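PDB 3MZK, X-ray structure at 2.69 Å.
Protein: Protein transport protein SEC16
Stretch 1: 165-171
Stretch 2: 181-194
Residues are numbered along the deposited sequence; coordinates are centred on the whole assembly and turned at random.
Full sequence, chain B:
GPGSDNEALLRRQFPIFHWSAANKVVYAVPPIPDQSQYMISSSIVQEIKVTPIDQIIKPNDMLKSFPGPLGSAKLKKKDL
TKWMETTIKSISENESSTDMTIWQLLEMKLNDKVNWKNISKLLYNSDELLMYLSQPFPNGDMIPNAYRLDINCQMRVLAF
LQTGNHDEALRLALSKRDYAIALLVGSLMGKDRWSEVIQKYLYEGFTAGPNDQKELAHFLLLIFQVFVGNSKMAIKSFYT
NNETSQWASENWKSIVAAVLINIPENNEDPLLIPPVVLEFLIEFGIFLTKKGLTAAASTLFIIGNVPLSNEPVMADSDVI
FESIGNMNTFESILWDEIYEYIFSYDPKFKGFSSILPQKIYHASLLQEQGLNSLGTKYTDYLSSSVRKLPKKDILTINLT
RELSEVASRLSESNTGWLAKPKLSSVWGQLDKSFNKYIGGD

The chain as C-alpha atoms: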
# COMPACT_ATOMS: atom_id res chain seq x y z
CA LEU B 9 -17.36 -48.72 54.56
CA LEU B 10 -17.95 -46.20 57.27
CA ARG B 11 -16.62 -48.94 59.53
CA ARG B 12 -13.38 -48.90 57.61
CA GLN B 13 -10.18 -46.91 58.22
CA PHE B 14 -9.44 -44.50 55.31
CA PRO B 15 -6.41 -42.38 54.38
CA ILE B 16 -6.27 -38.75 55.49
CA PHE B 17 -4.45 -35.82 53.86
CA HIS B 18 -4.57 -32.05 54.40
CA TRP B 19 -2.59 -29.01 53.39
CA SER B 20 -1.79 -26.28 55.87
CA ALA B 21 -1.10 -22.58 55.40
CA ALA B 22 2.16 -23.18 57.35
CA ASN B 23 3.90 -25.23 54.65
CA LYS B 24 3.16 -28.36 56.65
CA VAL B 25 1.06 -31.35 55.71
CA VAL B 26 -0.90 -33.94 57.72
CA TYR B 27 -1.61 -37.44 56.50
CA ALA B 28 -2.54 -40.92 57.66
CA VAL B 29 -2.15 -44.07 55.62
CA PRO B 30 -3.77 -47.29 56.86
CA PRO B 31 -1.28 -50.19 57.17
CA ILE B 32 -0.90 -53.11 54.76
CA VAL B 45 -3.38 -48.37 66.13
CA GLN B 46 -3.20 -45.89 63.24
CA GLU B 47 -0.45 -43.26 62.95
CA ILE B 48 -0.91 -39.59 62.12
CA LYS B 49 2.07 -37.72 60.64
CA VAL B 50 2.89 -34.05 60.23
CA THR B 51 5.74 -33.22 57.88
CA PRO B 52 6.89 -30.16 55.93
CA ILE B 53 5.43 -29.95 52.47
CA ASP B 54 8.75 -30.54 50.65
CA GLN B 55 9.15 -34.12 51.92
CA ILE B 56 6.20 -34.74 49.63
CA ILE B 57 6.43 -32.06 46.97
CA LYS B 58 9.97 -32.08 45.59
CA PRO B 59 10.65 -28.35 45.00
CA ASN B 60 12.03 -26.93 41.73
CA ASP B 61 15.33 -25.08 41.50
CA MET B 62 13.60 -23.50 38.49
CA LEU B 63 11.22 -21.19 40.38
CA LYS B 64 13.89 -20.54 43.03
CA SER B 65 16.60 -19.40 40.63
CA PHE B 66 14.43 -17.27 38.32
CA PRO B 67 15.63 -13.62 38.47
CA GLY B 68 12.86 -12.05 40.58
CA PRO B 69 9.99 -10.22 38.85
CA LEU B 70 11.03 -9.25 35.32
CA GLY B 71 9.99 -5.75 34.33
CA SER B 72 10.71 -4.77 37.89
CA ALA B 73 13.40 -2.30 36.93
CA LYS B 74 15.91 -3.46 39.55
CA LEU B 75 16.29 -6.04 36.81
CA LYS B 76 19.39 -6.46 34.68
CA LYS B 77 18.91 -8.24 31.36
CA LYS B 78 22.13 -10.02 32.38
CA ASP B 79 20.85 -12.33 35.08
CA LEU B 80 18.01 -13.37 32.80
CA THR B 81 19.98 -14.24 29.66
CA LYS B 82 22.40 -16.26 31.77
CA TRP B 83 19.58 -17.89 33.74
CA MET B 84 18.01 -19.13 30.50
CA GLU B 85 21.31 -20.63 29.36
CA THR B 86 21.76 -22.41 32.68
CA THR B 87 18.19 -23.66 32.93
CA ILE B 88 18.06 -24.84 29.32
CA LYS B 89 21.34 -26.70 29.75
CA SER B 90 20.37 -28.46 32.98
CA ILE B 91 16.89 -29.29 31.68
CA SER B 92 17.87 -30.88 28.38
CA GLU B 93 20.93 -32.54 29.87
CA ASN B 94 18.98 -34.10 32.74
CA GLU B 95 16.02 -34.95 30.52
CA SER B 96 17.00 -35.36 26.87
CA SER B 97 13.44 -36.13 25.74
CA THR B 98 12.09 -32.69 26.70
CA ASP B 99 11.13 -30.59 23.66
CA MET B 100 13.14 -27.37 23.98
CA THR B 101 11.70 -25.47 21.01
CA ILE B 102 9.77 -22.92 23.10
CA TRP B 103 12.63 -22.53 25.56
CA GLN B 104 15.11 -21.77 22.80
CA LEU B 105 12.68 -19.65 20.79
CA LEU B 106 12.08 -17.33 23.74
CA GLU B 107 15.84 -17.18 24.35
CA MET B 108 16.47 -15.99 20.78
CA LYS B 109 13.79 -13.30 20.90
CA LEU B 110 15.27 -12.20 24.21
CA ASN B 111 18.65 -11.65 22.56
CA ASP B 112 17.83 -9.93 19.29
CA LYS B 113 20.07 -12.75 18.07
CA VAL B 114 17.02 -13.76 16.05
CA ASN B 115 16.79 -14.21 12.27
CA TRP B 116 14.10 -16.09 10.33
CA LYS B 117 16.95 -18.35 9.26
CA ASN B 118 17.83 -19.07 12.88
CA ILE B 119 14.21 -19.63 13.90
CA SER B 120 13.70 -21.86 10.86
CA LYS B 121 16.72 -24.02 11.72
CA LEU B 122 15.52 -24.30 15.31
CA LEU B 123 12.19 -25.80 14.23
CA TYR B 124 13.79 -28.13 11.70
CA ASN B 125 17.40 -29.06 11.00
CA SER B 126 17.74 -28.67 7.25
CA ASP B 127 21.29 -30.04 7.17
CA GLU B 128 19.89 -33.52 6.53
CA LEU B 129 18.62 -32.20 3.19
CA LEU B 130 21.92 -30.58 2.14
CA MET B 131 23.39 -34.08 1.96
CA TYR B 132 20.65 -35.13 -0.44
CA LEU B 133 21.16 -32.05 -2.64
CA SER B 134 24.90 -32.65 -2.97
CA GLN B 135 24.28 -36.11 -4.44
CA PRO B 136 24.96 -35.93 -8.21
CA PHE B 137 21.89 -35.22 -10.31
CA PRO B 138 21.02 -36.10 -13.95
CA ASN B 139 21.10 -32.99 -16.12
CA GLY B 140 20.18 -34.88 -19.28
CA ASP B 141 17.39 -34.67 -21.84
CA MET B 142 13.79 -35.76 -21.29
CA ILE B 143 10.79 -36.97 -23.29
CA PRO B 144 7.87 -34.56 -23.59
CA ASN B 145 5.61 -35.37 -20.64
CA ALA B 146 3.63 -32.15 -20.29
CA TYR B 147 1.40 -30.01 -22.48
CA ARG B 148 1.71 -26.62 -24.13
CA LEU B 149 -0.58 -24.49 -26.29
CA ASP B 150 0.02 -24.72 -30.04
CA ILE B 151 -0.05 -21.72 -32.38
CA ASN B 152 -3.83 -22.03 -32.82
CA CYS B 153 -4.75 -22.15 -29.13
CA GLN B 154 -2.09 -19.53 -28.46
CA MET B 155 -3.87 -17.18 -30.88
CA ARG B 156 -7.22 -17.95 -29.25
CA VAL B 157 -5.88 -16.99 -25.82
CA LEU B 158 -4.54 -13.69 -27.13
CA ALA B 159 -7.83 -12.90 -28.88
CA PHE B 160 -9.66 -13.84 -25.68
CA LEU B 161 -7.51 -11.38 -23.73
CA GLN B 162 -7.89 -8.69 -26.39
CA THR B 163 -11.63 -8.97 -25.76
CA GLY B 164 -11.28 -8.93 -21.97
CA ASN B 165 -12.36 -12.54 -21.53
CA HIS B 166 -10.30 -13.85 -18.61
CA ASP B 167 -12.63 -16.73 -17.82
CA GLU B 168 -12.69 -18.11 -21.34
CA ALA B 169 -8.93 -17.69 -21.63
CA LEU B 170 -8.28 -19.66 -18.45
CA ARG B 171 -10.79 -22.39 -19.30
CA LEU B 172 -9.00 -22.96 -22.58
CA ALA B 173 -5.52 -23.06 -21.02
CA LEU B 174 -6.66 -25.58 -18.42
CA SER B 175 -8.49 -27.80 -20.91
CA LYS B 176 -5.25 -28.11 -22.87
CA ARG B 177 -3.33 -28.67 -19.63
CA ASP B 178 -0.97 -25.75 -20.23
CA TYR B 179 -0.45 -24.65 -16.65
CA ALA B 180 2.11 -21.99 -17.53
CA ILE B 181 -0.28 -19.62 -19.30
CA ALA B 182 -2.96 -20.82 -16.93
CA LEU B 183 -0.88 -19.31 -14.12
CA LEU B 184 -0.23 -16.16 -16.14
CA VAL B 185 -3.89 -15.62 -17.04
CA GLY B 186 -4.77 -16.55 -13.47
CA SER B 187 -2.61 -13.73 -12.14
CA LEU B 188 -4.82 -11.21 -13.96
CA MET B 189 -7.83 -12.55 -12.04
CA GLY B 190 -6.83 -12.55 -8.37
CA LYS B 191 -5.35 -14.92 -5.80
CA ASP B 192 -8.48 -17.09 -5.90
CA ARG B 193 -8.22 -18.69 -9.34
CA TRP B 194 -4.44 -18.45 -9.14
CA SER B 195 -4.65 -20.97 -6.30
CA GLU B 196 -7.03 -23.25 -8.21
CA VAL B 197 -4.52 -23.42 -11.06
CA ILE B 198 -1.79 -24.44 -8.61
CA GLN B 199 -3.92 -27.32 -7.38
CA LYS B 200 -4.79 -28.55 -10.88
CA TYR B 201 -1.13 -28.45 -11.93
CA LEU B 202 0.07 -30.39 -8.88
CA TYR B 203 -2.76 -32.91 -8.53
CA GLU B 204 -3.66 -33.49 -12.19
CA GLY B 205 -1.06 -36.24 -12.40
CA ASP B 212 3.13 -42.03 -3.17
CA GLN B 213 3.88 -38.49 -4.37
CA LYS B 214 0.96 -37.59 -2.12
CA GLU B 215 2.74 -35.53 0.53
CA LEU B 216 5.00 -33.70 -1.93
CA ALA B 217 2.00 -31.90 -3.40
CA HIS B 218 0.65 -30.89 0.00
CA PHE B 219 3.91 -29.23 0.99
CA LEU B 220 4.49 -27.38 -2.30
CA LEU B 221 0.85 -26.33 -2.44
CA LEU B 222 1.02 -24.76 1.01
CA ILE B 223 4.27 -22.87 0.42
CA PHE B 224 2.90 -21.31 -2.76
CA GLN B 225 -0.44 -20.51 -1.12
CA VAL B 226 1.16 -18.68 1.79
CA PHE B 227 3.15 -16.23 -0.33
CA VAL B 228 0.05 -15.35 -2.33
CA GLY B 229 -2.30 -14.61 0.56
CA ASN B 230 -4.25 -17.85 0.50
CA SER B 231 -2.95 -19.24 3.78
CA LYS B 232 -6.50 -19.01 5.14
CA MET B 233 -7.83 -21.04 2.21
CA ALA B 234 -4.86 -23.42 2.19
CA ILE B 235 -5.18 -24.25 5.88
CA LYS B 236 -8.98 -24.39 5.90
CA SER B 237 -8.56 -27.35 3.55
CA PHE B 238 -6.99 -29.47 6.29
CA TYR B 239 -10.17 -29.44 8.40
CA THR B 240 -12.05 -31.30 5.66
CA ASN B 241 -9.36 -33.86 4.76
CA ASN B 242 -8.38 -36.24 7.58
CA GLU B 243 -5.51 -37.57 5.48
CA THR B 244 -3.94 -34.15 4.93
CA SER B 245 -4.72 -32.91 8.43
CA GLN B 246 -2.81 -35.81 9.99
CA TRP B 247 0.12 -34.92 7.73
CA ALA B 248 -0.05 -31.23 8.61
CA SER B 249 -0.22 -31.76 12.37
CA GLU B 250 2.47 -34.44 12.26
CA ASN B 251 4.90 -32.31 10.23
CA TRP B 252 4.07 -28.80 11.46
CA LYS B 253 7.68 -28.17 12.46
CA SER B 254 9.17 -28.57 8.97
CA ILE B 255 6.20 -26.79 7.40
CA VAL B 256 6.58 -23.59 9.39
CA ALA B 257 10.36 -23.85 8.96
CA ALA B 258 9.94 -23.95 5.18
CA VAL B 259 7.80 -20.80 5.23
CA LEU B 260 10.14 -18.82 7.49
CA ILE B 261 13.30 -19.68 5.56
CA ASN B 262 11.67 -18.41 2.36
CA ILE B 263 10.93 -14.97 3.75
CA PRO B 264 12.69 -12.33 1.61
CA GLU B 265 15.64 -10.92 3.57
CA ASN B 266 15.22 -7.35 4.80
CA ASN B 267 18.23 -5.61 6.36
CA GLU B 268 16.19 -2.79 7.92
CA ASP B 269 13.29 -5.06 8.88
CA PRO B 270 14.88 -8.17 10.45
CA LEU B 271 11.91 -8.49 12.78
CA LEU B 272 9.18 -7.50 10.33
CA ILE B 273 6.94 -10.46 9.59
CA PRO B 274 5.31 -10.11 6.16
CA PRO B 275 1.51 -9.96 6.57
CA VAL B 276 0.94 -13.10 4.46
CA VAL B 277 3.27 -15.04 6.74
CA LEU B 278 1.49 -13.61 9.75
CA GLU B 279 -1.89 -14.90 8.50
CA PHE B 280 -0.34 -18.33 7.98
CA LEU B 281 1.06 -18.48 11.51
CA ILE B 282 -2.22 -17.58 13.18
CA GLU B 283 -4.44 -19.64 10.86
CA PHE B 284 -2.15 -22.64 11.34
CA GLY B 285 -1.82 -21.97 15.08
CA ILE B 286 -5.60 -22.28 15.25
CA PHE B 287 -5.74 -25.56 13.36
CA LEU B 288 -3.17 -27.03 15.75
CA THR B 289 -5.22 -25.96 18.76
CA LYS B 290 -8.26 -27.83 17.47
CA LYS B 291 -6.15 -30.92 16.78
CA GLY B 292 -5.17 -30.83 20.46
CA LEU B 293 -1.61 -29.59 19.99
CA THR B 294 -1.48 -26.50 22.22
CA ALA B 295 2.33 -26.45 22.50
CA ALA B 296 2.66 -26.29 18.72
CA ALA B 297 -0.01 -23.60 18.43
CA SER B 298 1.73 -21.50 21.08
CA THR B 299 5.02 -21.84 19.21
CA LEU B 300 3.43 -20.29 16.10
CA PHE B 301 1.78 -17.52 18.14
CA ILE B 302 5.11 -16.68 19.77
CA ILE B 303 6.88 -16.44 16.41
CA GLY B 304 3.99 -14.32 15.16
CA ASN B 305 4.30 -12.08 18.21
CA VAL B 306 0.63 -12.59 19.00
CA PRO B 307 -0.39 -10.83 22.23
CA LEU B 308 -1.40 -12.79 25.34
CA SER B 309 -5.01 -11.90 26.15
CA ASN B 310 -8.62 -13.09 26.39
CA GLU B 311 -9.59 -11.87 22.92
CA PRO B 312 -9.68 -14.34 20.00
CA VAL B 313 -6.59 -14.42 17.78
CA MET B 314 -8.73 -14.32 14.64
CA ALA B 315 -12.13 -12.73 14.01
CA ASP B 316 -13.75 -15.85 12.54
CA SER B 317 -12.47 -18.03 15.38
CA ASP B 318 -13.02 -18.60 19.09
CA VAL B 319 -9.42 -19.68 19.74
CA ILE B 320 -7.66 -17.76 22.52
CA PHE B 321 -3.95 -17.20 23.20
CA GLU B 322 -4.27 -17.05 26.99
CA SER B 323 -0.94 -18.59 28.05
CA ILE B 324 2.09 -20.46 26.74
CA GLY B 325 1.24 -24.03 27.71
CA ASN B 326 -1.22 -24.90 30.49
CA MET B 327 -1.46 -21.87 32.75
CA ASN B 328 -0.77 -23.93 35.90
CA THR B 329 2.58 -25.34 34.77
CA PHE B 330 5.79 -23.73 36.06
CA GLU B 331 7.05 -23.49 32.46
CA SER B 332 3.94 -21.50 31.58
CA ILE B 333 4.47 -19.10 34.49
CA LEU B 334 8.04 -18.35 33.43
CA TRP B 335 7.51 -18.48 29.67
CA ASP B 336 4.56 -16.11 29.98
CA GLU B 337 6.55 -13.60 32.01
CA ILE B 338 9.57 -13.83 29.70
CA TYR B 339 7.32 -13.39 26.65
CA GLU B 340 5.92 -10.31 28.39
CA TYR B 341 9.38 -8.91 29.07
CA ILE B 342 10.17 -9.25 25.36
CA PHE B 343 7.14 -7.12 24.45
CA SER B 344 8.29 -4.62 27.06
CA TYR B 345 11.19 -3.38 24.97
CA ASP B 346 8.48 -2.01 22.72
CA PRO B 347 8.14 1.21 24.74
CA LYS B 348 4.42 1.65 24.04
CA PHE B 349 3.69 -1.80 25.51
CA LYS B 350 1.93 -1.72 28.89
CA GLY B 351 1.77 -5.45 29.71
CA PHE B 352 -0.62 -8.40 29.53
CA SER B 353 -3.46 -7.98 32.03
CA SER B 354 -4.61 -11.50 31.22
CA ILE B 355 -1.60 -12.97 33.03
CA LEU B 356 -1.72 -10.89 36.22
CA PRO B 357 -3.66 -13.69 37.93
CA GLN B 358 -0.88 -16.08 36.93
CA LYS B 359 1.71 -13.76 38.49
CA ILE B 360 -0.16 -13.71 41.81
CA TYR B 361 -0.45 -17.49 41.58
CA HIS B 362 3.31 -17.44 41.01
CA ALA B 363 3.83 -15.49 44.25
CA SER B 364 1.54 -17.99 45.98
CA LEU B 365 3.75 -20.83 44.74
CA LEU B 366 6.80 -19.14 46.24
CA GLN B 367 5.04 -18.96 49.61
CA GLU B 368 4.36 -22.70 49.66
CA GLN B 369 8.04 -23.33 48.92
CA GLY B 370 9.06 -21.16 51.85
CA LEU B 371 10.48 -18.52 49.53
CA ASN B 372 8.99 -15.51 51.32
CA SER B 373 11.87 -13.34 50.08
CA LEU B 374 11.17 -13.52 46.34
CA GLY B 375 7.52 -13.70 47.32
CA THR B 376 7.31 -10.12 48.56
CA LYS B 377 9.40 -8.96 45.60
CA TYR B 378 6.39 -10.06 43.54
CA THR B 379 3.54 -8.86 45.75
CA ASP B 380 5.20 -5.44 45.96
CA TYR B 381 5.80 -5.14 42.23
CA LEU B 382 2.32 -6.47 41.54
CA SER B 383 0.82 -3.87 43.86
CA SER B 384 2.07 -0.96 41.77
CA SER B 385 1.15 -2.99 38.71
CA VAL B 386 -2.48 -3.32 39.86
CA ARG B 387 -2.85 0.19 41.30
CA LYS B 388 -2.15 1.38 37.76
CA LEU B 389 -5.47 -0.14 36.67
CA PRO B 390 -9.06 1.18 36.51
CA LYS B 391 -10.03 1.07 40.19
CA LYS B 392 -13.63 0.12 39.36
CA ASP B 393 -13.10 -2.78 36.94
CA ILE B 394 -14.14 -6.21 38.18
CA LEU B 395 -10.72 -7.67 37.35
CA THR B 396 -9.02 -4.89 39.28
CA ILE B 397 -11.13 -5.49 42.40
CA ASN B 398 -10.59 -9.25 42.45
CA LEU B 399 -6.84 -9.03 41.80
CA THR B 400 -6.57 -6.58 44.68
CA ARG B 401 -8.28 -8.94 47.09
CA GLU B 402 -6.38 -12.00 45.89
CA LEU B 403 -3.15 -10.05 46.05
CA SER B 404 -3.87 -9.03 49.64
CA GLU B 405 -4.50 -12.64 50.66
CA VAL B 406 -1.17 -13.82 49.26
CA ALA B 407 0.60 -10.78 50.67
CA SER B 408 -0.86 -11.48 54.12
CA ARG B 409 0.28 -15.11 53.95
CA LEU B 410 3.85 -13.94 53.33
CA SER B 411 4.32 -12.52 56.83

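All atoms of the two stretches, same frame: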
# COMPACT_ATOMS: atom_id res chain seq x y z
N ASN B 165 -11.76 -11.30 -22.00
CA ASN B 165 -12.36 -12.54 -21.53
C ASN B 165 -11.38 -13.42 -20.75
O ASN B 165 -10.82 -14.38 -21.28
CB ASN B 165 -12.94 -13.32 -22.71
CG ASN B 165 -13.99 -14.32 -22.28
OD1 ASN B 165 -14.07 -14.70 -21.12
ND2 ASN B 165 -14.80 -14.77 -23.24
N HIS B 166 -11.19 -13.09 -19.47
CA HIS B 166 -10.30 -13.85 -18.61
C HIS B 166 -10.78 -15.28 -18.42
O HIS B 166 -10.00 -16.23 -18.53
CB HIS B 166 -10.20 -13.18 -17.24
CG HIS B 166 -9.54 -11.84 -17.27
ND1 HIS B 166 -9.49 -11.01 -16.17
CD2 HIS B 166 -8.90 -11.18 -18.26
CE1 HIS B 166 -8.85 -9.89 -16.48
NE2 HIS B 166 -8.48 -9.98 -17.76
N ASP B 167 -12.06 -15.42 -18.14
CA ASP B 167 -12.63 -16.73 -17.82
C ASP B 167 -12.49 -17.71 -18.97
O ASP B 167 -12.14 -18.87 -18.77
CB ASP B 167 -14.09 -16.59 -17.40
CG ASP B 167 -14.28 -15.72 -16.17
OD1 ASP B 167 -15.03 -16.13 -15.26
OD2 ASP B 167 -13.67 -14.63 -16.12
N GLU B 168 -12.77 -17.24 -20.18
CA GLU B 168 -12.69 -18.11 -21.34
C GLU B 168 -11.24 -18.45 -21.67
O GLU B 168 -10.93 -19.55 -22.12
CB GLU B 168 -13.38 -17.47 -22.54
CG GLU B 168 -14.14 -18.47 -23.39
CD GLU B 168 -15.19 -19.23 -22.60
OE1 GLU B 168 -16.10 -18.58 -22.06
OE2 GLU B 168 -15.09 -20.47 -22.53
N ALA B 169 -10.35 -17.49 -21.42
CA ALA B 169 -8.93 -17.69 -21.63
C ALA B 169 -8.37 -18.77 -20.71
O ALA B 169 -7.63 -19.65 -21.13
CB ALA B 169 -8.18 -16.38 -21.44
N LEU B 170 -8.74 -18.69 -19.43
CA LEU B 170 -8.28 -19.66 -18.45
C LEU B 170 -8.85 -21.05 -18.72
O LEU B 170 -8.13 -22.05 -18.64
CB LEU B 170 -8.67 -19.21 -17.04
CG LEU B 170 -8.26 -20.16 -15.91
CD1 LEU B 170 -6.75 -20.37 -15.92
CD2 LEU B 170 -8.72 -19.63 -14.56
N ARG B 171 -10.14 -21.11 -19.02
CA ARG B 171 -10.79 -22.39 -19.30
C ARG B 171 -10.08 -23.11 -20.43
O ARG B 171 -9.89 -24.33 -20.38
CB ARG B 171 -12.27 -22.19 -19.64
CG ARG B 171 -12.85 -23.26 -20.55
CD ARG B 171 -14.36 -23.43 -20.37
NE ARG B 171 -15.09 -22.17 -20.46
CZ ARG B 171 -15.63 -21.54 -19.43
NH1 ARG B 171 -15.52 -22.04 -18.20
NH2 ARG B 171 -16.27 -20.39 -19.61
N ILE B 181 0.59 -20.74 -18.95
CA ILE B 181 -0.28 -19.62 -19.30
C ILE B 181 -1.47 -19.59 -18.37
O ILE B 181 -2.02 -18.52 -18.10
CB ILE B 181 -0.82 -19.73 -20.74
CG1 ILE B 181 -0.27 -20.98 -21.41
CG2 ILE B 181 -0.50 -18.48 -21.55
CD1 ILE B 181 -0.60 -21.05 -22.87
N ALA B 182 -1.87 -20.76 -17.89
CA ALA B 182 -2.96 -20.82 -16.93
C ALA B 182 -2.60 -19.94 -15.74
O ALA B 182 -3.39 -19.11 -15.30
CB ALA B 182 -3.21 -22.25 -16.50
N LEU B 183 -1.38 -20.12 -15.23
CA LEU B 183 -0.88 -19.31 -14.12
C LEU B 183 -0.84 -17.83 -14.48
O LEU B 183 -1.31 -16.98 -13.72
CB LEU B 183 0.51 -19.80 -13.67
CG LEU B 183 0.52 -21.10 -12.88
CD1 LEU B 183 1.93 -21.55 -12.53
CD2 LEU B 183 -0.33 -20.96 -11.61
N LEU B 184 -0.29 -17.53 -15.65
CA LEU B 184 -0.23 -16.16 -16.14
C LEU B 184 -1.62 -15.52 -16.20
O LEU B 184 -1.86 -14.49 -15.58
CB LEU B 184 0.43 -16.11 -17.51
CG LEU B 184 1.89 -16.58 -17.46
CD1 LEU B 184 2.50 -16.62 -18.86
CD2 LEU B 184 2.68 -15.67 -16.54
N VAL B 185 -2.53 -16.14 -16.95
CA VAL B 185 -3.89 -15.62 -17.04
C VAL B 185 -4.49 -15.50 -15.64
O VAL B 185 -5.11 -14.50 -15.30
CB VAL B 185 -4.78 -16.52 -17.91
CG1 VAL B 185 -6.23 -16.10 -17.80
CG2 VAL B 185 -4.32 -16.48 -19.36
N GLY B 186 -4.27 -16.53 -14.83
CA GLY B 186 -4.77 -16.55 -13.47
C GLY B 186 -4.33 -15.36 -12.63
O GLY B 186 -5.06 -14.91 -11.76
N SER B 187 -3.13 -14.85 -12.90
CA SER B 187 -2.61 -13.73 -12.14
C SER B 187 -3.39 -12.44 -12.43
O SER B 187 -3.42 -11.52 -11.61
CB SER B 187 -1.11 -13.53 -12.38
OG SER B 187 -0.85 -13.11 -13.71
N LEU B 188 -4.02 -12.37 -13.60
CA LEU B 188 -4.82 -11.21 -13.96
C LEU B 188 -6.19 -11.24 -13.28
O LEU B 188 -6.98 -10.30 -13.44
CB LEU B 188 -5.03 -11.13 -15.47
CG LEU B 188 -3.80 -11.21 -16.38
CD1 LEU B 188 -4.22 -11.09 -17.83
CD2 LEU B 188 -2.79 -10.14 -16.02
N MET B 189 -6.48 -12.30 -12.54
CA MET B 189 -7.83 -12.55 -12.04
C MET B 189 -7.94 -12.62 -10.52
O MET B 189 -9.04 -12.75 -9.98
CB MET B 189 -8.38 -13.84 -12.65
CG MET B 189 -8.36 -13.87 -14.17
SD MET B 189 -8.82 -15.47 -14.83
CE MET B 189 -10.52 -15.60 -14.30
N GLY B 190 -6.82 -12.53 -9.82
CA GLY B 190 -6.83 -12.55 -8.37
C GLY B 190 -6.31 -13.84 -7.78
O GLY B 190 -6.23 -14.87 -8.45
N LYS B 191 -5.96 -13.79 -6.49
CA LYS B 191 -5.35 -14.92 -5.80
C LYS B 191 -6.21 -16.18 -5.86
O LYS B 191 -5.69 -17.29 -5.82
CB LYS B 191 -5.09 -14.55 -4.33
CG LYS B 191 -6.36 -14.28 -3.55
CD LYS B 191 -6.10 -14.14 -2.06
CE LYS B 191 -7.41 -14.10 -1.29
NZ LYS B 191 -7.21 -13.97 0.17
N ASP B 192 -7.52 -15.99 -5.96
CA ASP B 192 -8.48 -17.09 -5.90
C ASP B 192 -8.24 -18.15 -6.98
O ASP B 192 -7.92 -19.30 -6.68
CB ASP B 192 -9.91 -16.57 -6.00
CG ASP B 192 -10.28 -15.65 -4.85
OD1 ASP B 192 -9.40 -14.91 -4.37
OD2 ASP B 192 -11.45 -15.68 -4.42
N ARG B 193 -8.40 -17.75 -8.24
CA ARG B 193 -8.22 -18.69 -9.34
C ARG B 193 -6.76 -19.06 -9.53
O ARG B 193 -6.44 -20.15 -10.01
CB ARG B 193 -8.84 -18.15 -10.62
CG ARG B 193 -10.35 -18.07 -10.56
CD ARG B 193 -10.97 -18.02 -11.93
NE ARG B 193 -12.41 -17.83 -11.86
CZ ARG B 193 -12.99 -16.66 -11.59
NH1 ARG B 193 -12.25 -15.59 -11.36
NH2 ARG B 193 -14.31 -16.57 -11.54
N TRP B 194 -5.86 -18.15 -9.16
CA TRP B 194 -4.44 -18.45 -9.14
C TRP B 194 -4.20 -19.74 -8.35
O TRP B 194 -3.53 -20.66 -8.82
CB TRP B 194 -3.66 -17.30 -8.49
CG TRP B 194 -2.22 -17.61 -8.22
CD1 TRP B 194 -1.70 -18.11 -7.06
CD2 TRP B 194 -1.13 -17.45 -9.12
NE1 TRP B 194 -0.34 -18.27 -7.19
CE2 TRP B 194 0.04 -17.87 -8.45
CE3 TRP B 194 -1.01 -16.99 -10.44
CZ2 TRP B 194 1.30 -17.84 -9.04
CZ3 TRP B 194 0.24 -16.96 -11.03
CH2 TRP B 194 1.38 -17.38 -10.33

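A helix packs, mostly through apolar atoms, against a nearly antiparallel helix and the turn and next helix that follow it, with no hydrogen bond crossing and a single long salt bridge. The axes of helix 166-171 and helix 181-187 run at 164° and approach to 9.3 Å. The backbones come nearest at Leu-170 and Ala-182, their CA atoms 5.7 Å apart.

Leu-170 illustrates how one side chain can serve several neighbours. Its CA-to-CB bond points sideways, yet with chi1 in t and chi2 in p its end comes nearer the partner: Leu-170 CD1 lies 4.0 Å from Ala-182 CB, while Leu-170 CD2 lies 4.2 Å from Met-189 SD and 3.8 Å from Arg-193 CD. Val-185 points toward the first helix, and its CG1 sits 4.0 Å from Leu-170 CB, 4.1 Å from Ala-169 CB and 3.8 Å from His-166 O. That carbonyl is already engaged by Leu-170 N in the helical ladder, so the valine methyl packs against a satisfied backbone.

Beyond the second helix, the chain continues the contact. Leu-188 CB lies over one face of the His-166 ring, 4.1 Å from His-166 CE1, and Met-189 SD approaches His-166 CB to 3.6 Å; relative to the ring itself the sulfur is oblique. Gly-190 then turns the chain with a positive phi of 107°, where a CB would jam against the preceding carbonyl oxygen, and a new helix brings Arg-193 back toward the first.

There Asp-167 OD1 lies 3.8 Å from Arg-193 NH2, over the guanidinium face, so charges attract but no N-H points at the oxygen. The contrast is local: within the first helix, Arg-171 NE reaches Glu-168 OE2 at 2.7 Å, a salt bridge with true hydrogen-bond geometry.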